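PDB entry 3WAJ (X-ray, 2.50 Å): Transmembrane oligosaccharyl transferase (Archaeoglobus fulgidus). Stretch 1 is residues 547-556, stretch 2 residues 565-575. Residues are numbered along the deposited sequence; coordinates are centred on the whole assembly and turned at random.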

# COMPACT_ATOMS: atom_id res chain seq x y z
N VAL A 547 -12.83 13.83 -5.28
CA VAL A 547 -12.71 12.84 -6.33
C VAL A 547 -12.86 11.46 -5.68
O VAL A 547 -12.04 11.05 -4.84
N ILE A 548 -13.90 10.73 -6.07
CA ILE A 548 -14.18 9.45 -5.45
C ILE A 548 -13.76 8.25 -6.31
O ILE A 548 -14.05 8.15 -7.50
N SER A 549 -13.07 7.31 -5.67
CA SER A 549 -12.56 6.14 -6.35
C SER A 549 -12.21 5.14 -5.25
O SER A 549 -12.29 5.46 -4.07
N TRP A 550 -11.82 3.93 -5.60
CA TRP A 550 -11.46 2.95 -4.58
C TRP A 550 -10.24 3.46 -3.79
O TRP A 550 -9.49 4.32 -4.29
N TRP A 551 -10.03 2.97 -2.57
CA TRP A 551 -9.02 3.58 -1.69
C TRP A 551 -7.58 3.36 -2.17
O TRP A 551 -6.71 4.19 -1.88
N ASP A 552 -7.34 2.26 -2.89
CA ASP A 552 -6.03 1.95 -3.47
C ASP A 552 -5.39 3.12 -4.21
O ASP A 552 -4.17 3.31 -4.16
N TYR A 553 -6.24 3.90 -4.89
CA TYR A 553 -5.83 4.86 -5.91
C TYR A 553 -5.58 6.28 -5.37
O TYR A 553 -5.16 7.16 -6.12
N GLY A 554 -5.84 6.48 -4.07
CA GLY A 554 -5.79 7.81 -3.46
C GLY A 554 -4.48 8.56 -3.64
O GLY A 554 -4.46 9.75 -3.99
N HIS A 555 -3.37 7.86 -3.43
CA HIS A 555 -2.06 8.48 -3.58
C HIS A 555 -1.77 8.95 -5.02
O HIS A 555 -1.25 10.06 -5.21
N TRP A 556 -2.14 8.14 -6.01
CA TRP A 556 -2.00 8.54 -7.42
C TRP A 556 -2.84 9.77 -7.76
O TRP A 556 -2.37 10.68 -8.44
N PRO A 565 -8.73 13.10 -3.20
CA PRO A 565 -9.47 11.83 -3.12
C PRO A 565 -10.22 11.67 -1.81
O PRO A 565 -9.75 12.07 -0.73
N ILE A 566 -11.39 11.07 -1.92
CA ILE A 566 -12.22 10.73 -0.77
C ILE A 566 -11.54 9.61 0.06
O ILE A 566 -11.62 9.58 1.30
N ALA A 567 -10.87 8.69 -0.63
CA ALA A 567 -10.28 7.53 0.03
C ALA A 567 -8.77 7.35 -0.28
O ALA A 567 -8.30 7.76 -1.34
N ASN A 568 -8.09 6.66 0.64
CA ASN A 568 -6.63 6.65 0.80
C ASN A 568 -6.09 5.25 0.88
O ASN A 568 -6.76 4.35 1.40
N PRO A 569 -4.81 5.07 0.51
CA PRO A 569 -4.13 3.81 0.83
C PRO A 569 -3.74 3.65 2.31
O PRO A 569 -3.14 2.63 2.65
N PHE A 570 -4.06 4.63 3.16
CA PHE A 570 -4.06 4.42 4.62
C PHE A 570 -5.40 3.88 5.09
O PHE A 570 -5.65 3.81 6.29
N GLN A 571 -6.26 3.54 4.12
CA GLN A 571 -7.62 3.04 4.36
C GLN A 571 -8.57 4.04 5.02
O GLN A 571 -9.53 3.64 5.69
N ALA A 572 -8.31 5.33 4.81
CA ALA A 572 -9.26 6.39 5.16
C ALA A 572 -10.32 6.53 4.05
O ALA A 572 -10.02 6.32 2.88
N GLY A 573 -11.54 6.92 4.43
CA GLY A 573 -12.57 7.26 3.45
C GLY A 573 -13.24 6.08 2.74
O GLY A 573 -13.94 6.27 1.74
N ILE A 574 -13.04 4.87 3.25
CA ILE A 574 -13.72 3.71 2.69
C ILE A 574 -15.23 3.71 3.02
O ILE A 574 -16.05 3.30 2.21
N GLY A 575 -15.58 4.17 4.23
CA GLY A 575 -16.96 4.17 4.67
C GLY A 575 -17.58 2.77 4.74
O GLY A 575 -16.87 1.78 4.82

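What fills the apolar part of the contact? Trp 551 does most of this work and is the residue most covered by the opposing stretch. Its chi1 is p and its CA-to-CB bond runs sideways; the indole packs against Ala 567, Gln 571 and Ile 574. Ile 574, which points toward stretch 1 with chi1 m and chi2 t, places CD1 over the indole face, 3.7 Å from the centroid of the five-membered ring of Trp 551, while its CG1 comes within 3.4 Å of Trp 551 CD1. Gln 571 (m, t) lays its aliphatic CG over the Trp 551 six-membered ring, 3.8 Å from its centroid and almost on the ring normal. Near the indole's root, Trp 551 CB meets Ala 567 CB at 3.7 Å. Farther out, Trp 550 (chi1 t) starts away from stretch 2, but its ring end returns, with CH2 4.3 Å from Ile 574 CG2. Ile 548 (t, t) adds a contact between its CD1 and Ile 566 CG2, 3.9 Å apart.

How does His 555 take part? Its CA-to-CB bond points sideways, but with chi1 m the imidazole reaches stretch 2. Pro 569 CD sits over one face, 3.4 Å from the His 555 ring centroid, a close CH-pi contact. The edge of the same imidazole meets the face of Phe 570: the centroids are 4.8 Å apart, the planes at 64°, and His 555 NE2 is 3.5 Å from Phe 570 CZ. Phe 570 (chi1 m) leaves its backbone pointing away, yet the ring end comes back to make this pair.

Why can the backbones come so close at Gly 554? It has no side chain, and a CB there would point toward stretch 2 and clash with Ala 567 O. Instead, Gly 554 CA approaches Ala 567 O at 3.3 Å in a CA-H...O contact.

Which polar links join the stretches? The direct hydrogen bond runs from Ile 566 N to Val 547 O, 3.0 Å, beside the parallel bridge of Val 547 (chi1 t) with Pro 565; Pro 565 CA adds a CA-H...O contact to Val 547 O at 3.2 Å. Water 1 extends this link, donating to Val 547 O (2.9 Å from the water O) and accepting from Ser 549 N and Ala 567 N (each 3.0 Å from that O). Water 2 joins side chains: its O lies 3.0 Å from His 555 ND1 and 3.2 Å from Asn 568 OD1, to which it donates.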

# COMPACT_ATOMS: atom_id res chain seq x y z
CB VAL A 547 -11.36 12.96 -7.01
CG1 VAL A 547 -11.21 11.88 -8.11
CG2 VAL A 547 -11.19 14.35 -7.60
CB ILE A 548 -15.66 9.33 -5.02
CG1 ILE A 548 -15.83 8.16 -4.06
CG2 ILE A 548 -16.57 9.19 -6.22
CD1 ILE A 548 -17.00 8.33 -3.11
CB SER A 549 -11.31 6.51 -7.16
OG SER A 549 -10.75 5.36 -7.78
CB TRP A 550 -11.20 1.58 -5.24
CG TRP A 550 -11.10 0.42 -4.28
CD1 TRP A 550 -10.18 -0.59 -4.32
CD2 TRP A 550 -11.94 0.14 -3.14
NE1 TRP A 550 -10.40 -1.47 -3.29
CE2 TRP A 550 -11.47 -1.05 -2.55
CE3 TRP A 550 -13.05 0.79 -2.56
CZ2 TRP A 550 -12.06 -1.62 -1.41
CZ3 TRP A 550 -13.63 0.23 -1.43
CH2 TRP A 550 -13.14 -0.96 -0.87
CB TRP A 551 -9.19 3.11 -0.25
CG TRP A 551 -9.05 1.62 -0.04
CD1 TRP A 551 -10.05 0.70 -0.04
CD2 TRP A 551 -7.84 0.90 0.27
NE1 TRP A 551 -9.55 -0.55 0.23
CE2 TRP A 551 -8.19 -0.46 0.42
CE3 TRP A 551 -6.49 1.27 0.42
CZ2 TRP A 551 -7.25 -1.46 0.72
CZ3 TRP A 551 -5.55 0.28 0.71
CH2 TRP A 551 -5.94 -1.08 0.86
CB ASP A 552 -6.16 0.80 -4.50
CG ASP A 552 -6.51 -0.50 -3.86
OD1 ASP A 552 -6.71 -0.56 -2.62
OD2 ASP A 552 -6.59 -1.47 -4.62
CB TYR A 553 -6.88 4.85 -7.06
CG TYR A 553 -7.08 3.44 -7.58
CD1 TYR A 553 -6.00 2.73 -8.11
CD2 TYR A 553 -8.32 2.81 -7.54
CE1 TYR A 553 -6.14 1.43 -8.59
CE2 TYR A 553 -8.48 1.48 -8.02
CZ TYR A 553 -7.37 0.80 -8.54
OH TYR A 553 -7.47 -0.52 -9.01
CB HIS A 555 -0.94 7.59 -3.00
CG HIS A 555 -1.01 7.45 -1.51
ND1 HIS A 555 -1.74 8.31 -0.72
CD2 HIS A 555 -0.43 6.56 -0.67
CE1 HIS A 555 -1.61 7.95 0.56
NE2 HIS A 555 -0.82 6.89 0.60
CB TRP A 556 -2.39 7.40 -8.36
CG TRP A 556 -1.57 6.17 -8.21
CD1 TRP A 556 -0.38 6.03 -7.53
CD2 TRP A 556 -1.86 4.88 -8.77
NE1 TRP A 556 0.08 4.73 -7.64
CE2 TRP A 556 -0.81 4.01 -8.39
CE3 TRP A 556 -2.90 4.38 -9.55
CZ2 TRP A 556 -0.79 2.66 -8.76
CZ3 TRP A 556 -2.88 3.04 -9.93
CH2 TRP A 556 -1.84 2.19 -9.52
CB PRO A 565 -8.35 10.78 -3.22
CG PRO A 565 -7.17 11.46 -2.56
CD PRO A 565 -7.28 12.91 -3.02
CB ILE A 566 -13.61 10.28 -1.28
CG1 ILE A 566 -14.59 11.44 -1.23
CG2 ILE A 566 -14.14 9.02 -0.54
CD1 ILE A 566 -14.40 12.47 -2.36
CB ALA A 567 -11.07 6.26 -0.28
CB ASN A 568 -6.28 7.18 2.22
CG ASN A 568 -5.96 8.62 2.24
OD1 ASN A 568 -5.59 9.19 1.21
ND2 ASN A 568 -6.08 9.25 3.40
CB PRO A 569 -2.90 3.84 -0.09
CG PRO A 569 -3.35 4.74 -1.25
CD PRO A 569 -4.11 5.83 -0.54
CB PHE A 570 -3.83 5.73 5.39
CG PHE A 570 -2.66 6.52 4.89
CD1 PHE A 570 -1.43 5.91 4.70
CD2 PHE A 570 -2.80 7.86 4.58
CE1 PHE A 570 -0.36 6.62 4.21
CE2 PHE A 570 -1.72 8.58 4.09
CZ PHE A 570 -0.51 7.97 3.91
CB GLN A 571 -7.60 1.69 5.09
CG GLN A 571 -6.89 0.58 4.28
CD GLN A 571 -6.70 -0.71 5.06
OE1 GLN A 571 -7.09 -0.83 6.22
NE2 GLN A 571 -6.10 -1.70 4.42
CB ALA A 572 -8.54 7.70 5.35
CB ILE A 574 -13.08 2.38 3.15
CG1 ILE A 574 -11.67 2.24 2.57
CG2 ILE A 574 -13.93 1.18 2.76
CD1 ILE A 574 -10.78 1.19 3.29
O HOH W 1 -11.27 8.50 -3.63
O HOH W 2 -3.61 10.63 -0.89